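Local coordinates for protein formiminoglutamase (Trypanosoma cruzi, PDB 4MYK) that hydrolyses N-formimino-L-glutamate to L-glutamate and formamide at a two-manganese centre, as an arginase-like enzyme of histidine breakdown, at residues 121-133 against 163-175. The protein carries 1 engineered substitution. Sequence-based numbering, arbitrary orientation.
Sequences GNDQSAPNGRAML and GTPFRQLLEESSF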
loop_
_atom_site.group_PDB
_atom_site.type_symbol
_atom_site.label_atom_id
_atom_site.label_comp_id
_atom_site.label_asym_id
_atom_site.label_seq_id
_atom_site.Cartn_x
_atom_site.Cartn_y
_atom_site.Cartn_z
ATOM N N GLY A 121 2.298 0.671 -24.485
ATOM C CA GLY A 121 1.554 1.848 -24.049
ATOM C C GLY A 121 0.104 1.949 -24.515
ATOM O O GLY A 121 -0.332 1.209 -25.390
ATOM N N ASN A 122 -0.630 2.895 -23.927
ATOM C CA ASN A 122 -2.058 3.127 -24.190
ATOM C C ASN A 122 -2.458 3.069 -25.657
ATOM O O ASN A 122 -3.600 2.707 -25.995
ATOM C CB ASN A 122 -2.486 4.511 -23.669
ATOM C CG ASN A 122 -2.400 4.644 -22.153
ATOM O OD1 ASN A 122 -2.765 3.736 -21.400
ATOM N ND2 ASN A 122 -1.938 5.800 -21.701
ATOM N N ASP A 123 -1.526 3.455 -26.523
ATOM C CA ASP A 123 -1.839 3.704 -27.935
ATOM C C ASP A 123 -2.316 2.460 -28.701
ATOM O O ASP A 123 -3.000 2.572 -29.718
ATOM C CB ASP A 123 -0.659 4.377 -28.632
ATOM C CG ASP A 123 -0.457 5.816 -28.166
ATOM O OD1 ASP A 123 0.428 6.505 -28.720
ATOM O OD2 ASP A 123 -1.184 6.269 -27.254
ATOM N N GLN A 124 -1.965 1.283 -28.186
ATOM C CA GLN A 124 -2.418 0.015 -28.737
ATOM C C GLN A 124 -3.949 -0.079 -28.773
ATOM O O GLN A 124 -4.510 -0.838 -29.565
ATOM C CB GLN A 124 -1.852 -1.140 -27.904
ATOM C CG GLN A 124 -2.516 -1.311 -26.528
ATOM C CD GLN A 124 -1.957 -2.485 -25.753
ATOM O OE1 GLN A 124 -1.093 -3.211 -26.240
ATOM N NE2 GLN A 124 -2.442 -2.677 -24.540
ATOM N N SER A 125 -4.614 0.689 -27.911
ATOM C CA SER A 125 -6.057 0.588 -27.751
ATOM C C SER A 125 -6.807 1.071 -28.978
ATOM O O SER A 125 -7.920 0.620 -29.241
ATOM C CB SER A 125 -6.510 1.377 -26.533
ATOM O OG SER A 125 -5.733 1.037 -25.402
ATOM N N ALA A 126 -6.204 1.991 -29.727
ATOM C CA ALA A 126 -6.832 2.487 -30.945
ATOM C C ALA A 126 -6.982 1.369 -31.990
ATOM O O ALA A 126 -8.094 1.086 -32.435
ATOM C CB ALA A 126 -6.077 3.684 -31.499
ATOM N N PRO A 127 -5.866 0.712 -32.364
ATOM C CA PRO A 127 -5.932 -0.442 -33.271
ATOM C C PRO A 127 -6.918 -1.494 -32.777
ATOM O O PRO A 127 -7.729 -2.010 -33.542
ATOM C CB PRO A 127 -4.513 -1.010 -33.207
ATOM C CG PRO A 127 -3.656 0.130 -32.841
ATOM C CD PRO A 127 -4.478 1.016 -31.960
ATOM N N ASN A 128 -6.821 -1.813 -31.490
ATOM C CA ASN A 128 -7.680 -2.800 -30.847
ATOM C C ASN A 128 -9.167 -2.486 -30.970
ATOM O O ASN A 128 -9.973 -3.360 -31.265
ATOM C CB ASN A 128 -7.300 -2.926 -29.369
ATOM C CG ASN A 128 -5.969 -3.611 -29.171
ATOM O OD1 ASN A 128 -5.435 -4.231 -30.086
ATOM N ND2 ASN A 128 -5.434 -3.521 -27.962
ATOM N N GLY A 129 -9.521 -1.231 -30.731
ATOM C CA GLY A 129 -10.891 -0.789 -30.874
ATOM C C GLY A 129 -11.405 -0.853 -32.303
ATOM O O GLY A 129 -12.553 -1.232 -32.534
ATOM N N ARG A 130 -10.567 -0.471 -33.265
ATOM C CA ARG A 130 -10.956 -0.543 -34.675
ATOM C C ARG A 130 -11.182 -1.988 -35.120
ATOM O O ARG A 130 -12.109 -2.277 -35.882
ATOM C CB ARG A 130 -9.925 0.153 -35.564
ATOM C CG ARG A 130 -9.975 1.669 -35.471
ATOM C CD ARG A 130 -9.092 2.334 -36.507
ATOM N NE ARG A 130 -7.679 2.001 -36.339
ATOM C CZ ARG A 130 -6.841 2.680 -35.564
ATOM N NH1 ARG A 130 -7.285 3.722 -34.868
ATOM N NH2 ARG A 130 -5.565 2.315 -35.485
ATOM N N ALA A 131 -10.330 -2.892 -34.639
ATOM C CA ALA A 131 -10.560 -4.330 -34.798
ATOM C C ALA A 131 -11.964 -4.734 -34.324
ATOM O O ALA A 131 -12.611 -5.587 -34.939
ATOM C CB ALA A 131 -9.481 -5.140 -34.061
ATOM N N MET A 132 -12.421 -4.113 -33.233
ATOM C CA MET A 132 -13.758 -4.359 -32.685
ATOM C C MET A 132 -14.844 -3.767 -33.571
ATOM O O MET A 132 -15.853 -4.415 -33.831
ATOM C CB MET A 132 -13.904 -3.783 -31.271
ATOM C CG MET A 132 -13.190 -4.560 -30.166
ATOM S SD MET A 132 -13.911 -6.155 -29.716
ATOM C CE MET A 132 -15.509 -5.653 -29.044
ATOM N N LEU A 133 -14.633 -2.532 -34.019
ATOM C CA LEU A 133 -15.599 -1.838 -34.865
ATOM C C LEU A 133 -15.762 -2.501 -36.229
ATOM O O LEU A 133 -16.770 -2.292 -36.908
ATOM C CB LEU A 133 -15.206 -0.371 -35.056
ATOM C CG LEU A 133 -15.121 0.516 -33.807
ATOM C CD1 LEU A 133 -14.667 1.925 -34.191
ATOM C CD2 LEU A 133 -16.451 0.547 -33.067
ATOM N N GLY A 163 -1.440 7.899 -30.583
ATOM C CA GLY A 163 -1.830 9.201 -30.069
ATOM C C GLY A 163 -3.260 9.207 -29.559
ATOM O O GLY A 163 -4.165 8.820 -30.289
ATOM N N THR A 164 -3.469 9.652 -28.319
ATOM C CA THR A 164 -4.801 9.675 -27.700
ATOM C C THR A 164 -5.782 8.667 -28.310
ATOM O O THR A 164 -6.633 9.029 -29.129
ATOM C CB THR A 164 -5.419 11.094 -27.699
ATOM O OG1 THR A 164 -4.672 11.947 -26.815
ATOM C CG2 THR A 164 -6.837 11.035 -27.202
ATOM N N PRO A 165 -5.670 7.392 -27.903
ATOM C CA PRO A 165 -6.405 6.268 -28.512
ATOM C C PRO A 165 -7.942 6.378 -28.501
ATOM O O PRO A 165 -8.597 5.848 -29.400
ATOM C CB PRO A 165 -5.961 5.055 -27.676
ATOM C CG PRO A 165 -5.343 5.629 -26.429
ATOM C CD PRO A 165 -4.769 6.946 -26.826
ATOM N N PHE A 166 -8.511 7.047 -27.505
ATOM C CA PHE A 166 -9.962 7.038 -27.365
ATOM C C PHE A 166 -10.617 8.230 -28.038
ATOM O O PHE A 166 -11.806 8.219 -28.343
ATOM C CB PHE A 166 -10.354 6.867 -25.898
ATOM C CG PHE A 166 -9.931 5.543 -25.344
ATOM C CD1 PHE A 166 -10.562 4.383 -25.761
ATOM C CD2 PHE A 166 -8.871 5.442 -24.468
ATOM C CE1 PHE A 166 -10.176 3.164 -25.285
ATOM C CE2 PHE A 166 -8.474 4.205 -23.987
ATOM C CZ PHE A 166 -9.130 3.073 -24.391
ATOM N N ARG A 167 -9.820 9.253 -28.292
ATOM C CA ARG A 167 -10.242 10.302 -29.201
ATOM C C ARG A 167 -10.532 9.629 -30.527
ATOM O O ARG A 167 -11.585 9.846 -31.117
ATOM C CB ARG A 167 -9.148 11.371 -29.346
ATOM C CG ARG A 167 -9.437 12.494 -30.337
ATOM C CD ARG A 167 -10.879 12.961 -30.281
ATOM N NE ARG A 167 -11.042 14.313 -29.747
ATOM C CZ ARG A 167 -10.401 15.399 -30.180
ATOM N NH1 ARG A 167 -9.507 15.326 -31.159
ATOM N NH2 ARG A 167 -10.649 16.572 -29.616
ATOM N N GLN A 168 -9.603 8.784 -30.964
ATOM C CA GLN A 168 -9.698 8.116 -32.259
ATOM C C GLN A 168 -10.952 7.293 -32.371
ATOM O O GLN A 168 -11.568 7.225 -33.427
ATOM C CB GLN A 168 -8.495 7.210 -32.500
ATOM C CG GLN A 168 -7.248 7.969 -32.837
ATOM C CD GLN A 168 -6.081 7.068 -33.146
ATOM O OE1 GLN A 168 -5.083 7.067 -32.426
ATOM N NE2 GLN A 168 -6.190 6.300 -34.229
ATOM N N LEU A 169 -11.323 6.651 -31.279
ATOM C CA LEU A 169 -12.491 5.802 -31.316
ATOM C C LEU A 169 -13.781 6.640 -31.245
ATOM O O LEU A 169 -14.741 6.379 -31.969
ATOM C CB LEU A 169 -12.380 4.703 -30.251
ATOM C CG LEU A 169 -11.073 3.892 -30.425
ATOM C CD1 LEU A 169 -10.726 3.012 -29.210
ATOM C CD2 LEU A 169 -11.040 3.054 -31.741
ATOM N N LEU A 170 -13.794 7.676 -30.414
ATOM C CA LEU A 170 -14.956 8.565 -30.360
ATOM C C LEU A 170 -15.196 9.252 -31.699
ATOM O O LEU A 170 -16.332 9.581 -32.044
ATOM C CB LEU A 170 -14.791 9.613 -29.260
ATOM C CG LEU A 170 -14.890 9.040 -27.853
ATOM C CD1 LEU A 170 -14.513 10.094 -26.826
ATOM C CD2 LEU A 170 -16.294 8.490 -27.616
ATOM N N GLU A 171 -14.122 9.465 -32.449
ATOM C CA GLU A 171 -14.225 10.088 -33.760
ATOM C C GLU A 171 -14.678 9.110 -34.844
ATOM O O GLU A 171 -14.798 9.493 -36.007
ATOM C CB GLU A 171 -12.904 10.745 -34.163
ATOM C CG GLU A 171 -12.516 11.924 -33.309
ATOM C CD GLU A 171 -11.492 12.813 -33.982
ATOM O OE1 GLU A 171 -10.302 12.753 -33.599
ATOM O OE2 GLU A 171 -11.878 13.576 -34.896
ATOM N N GLU A 172 -14.933 7.856 -34.471
ATOM C CA GLU A 172 -15.399 6.849 -35.429
ATOM C C GLU A 172 -16.895 6.970 -35.724
ATOM O O GLU A 172 -17.709 7.051 -34.807
ATOM C CB GLU A 172 -15.094 5.440 -34.922
ATOM C CG GLU A 172 -13.613 5.088 -34.874
ATOM C CD GLU A 172 -13.055 4.749 -36.236
ATOM O OE1 GLU A 172 -13.859 4.438 -37.148
ATOM O OE2 GLU A 172 -11.813 4.798 -36.392
ATOM N N SER A 173 -17.243 6.976 -37.011
ATOM C CA SER A 173 -18.640 7.005 -37.444
ATOM C C SER A 173 -19.438 5.888 -36.796
ATOM O O SER A 173 -20.526 6.109 -36.262
ATOM C CB SER A 173 -18.740 6.838 -38.965
ATOM O OG SER A 173 -18.084 7.884 -39.656
ATOM N N SER A 174 -18.891 4.681 -36.862
ATOM C CA SER A 174 -19.616 3.484 -36.452
ATOM C C SER A 174 -19.895 3.409 -34.951
ATOM O O SER A 174 -20.873 2.788 -34.529
ATOM C CB SER A 174 -18.844 2.247 -36.901
ATOM O OG SER A 174 -17.479 2.375 -36.553
ATOM N N PHE A 175 -19.049 4.058 -34.153
ATOM C CA PHE A 175 -19.060 3.861 -32.706
ATOM C C PHE A 175 -19.914 4.858 -31.954
ATOM O O PHE A 175 -19.731 6.074 -32.091
ATOM C CB PHE A 175 -17.635 3.900 -32.146
ATOM C CG PHE A 175 -17.576 3.749 -30.654
ATOM C CD1 PHE A 175 -18.061 2.586 -30.040
ATOM C CD2 PHE A 175 -17.046 4.761 -29.856
ATOM C CE1 PHE A 175 -18.024 2.437 -28.646
ATOM C CE2 PHE A 175 -17.002 4.627 -28.460
ATOM C CZ PHE A 175 -17.490 3.464 -27.855
HETATM O O HOH W 1 -10.054 4.743 -34.515
#
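Leu-169 pushes its forked end into helix 125-133 as a knob among Ser-125, Ala-126, Gly-129 and Arg-130. Its CD1 lies 3.7 Å from Ser-125 O, while CD2 rests 3.6 Å from Ala-126 O. Gly-129 has no side chain, and Leu-169 CD2 comes within 3.9 Å of its CA. Helices 125-133 and 165-170 run in nearly the same direction, 26° apart, their axes 8.5 Å apart at closest approach.

Toward their N-terminal ends, the Pro-165 ring packs against the 3-10 turn 122-124, its CG 3.4 Å from Asn-122 O and its CB beside Ala-126 N. Phe-166 reaches Ser-125 CB with CZ, and Asp-123 OD1 takes a weak hydrogen bond from Gly-163 N. In the arginase/deacetylase fold, helix 125-135 follows strand 114-119 of the parallel sheet, and helix 165-170 comes next after strand 141-145. Their N-terminal ends lie on the manganese side, where Asn-122 binds one ion with Asp-146 and Asp-236.

Farther along, Arg-130 bends at chi3 (-62°), which brings its guanidinium back over its own helix, with Ala-126 O 3.6 Å above the centre of one face. Water 1 sits at the guanidinium edge, in plane. It accepts from NH1 and donates to Glu-172 OE2 at 2.6 Å and, weakly, to Gln-168 O, linking two opposite charges not in direct contact; NE forms a salt bridge with Glu-102. At the far end Leu-133 drives CD1 against Glu-172 CG at 3.4 Å, while CD2 meets Phe-175. There CB points toward Leu-133 and makes the nearest approach, and CG, anti to the backbone N (chi1 178°), carries the ring away.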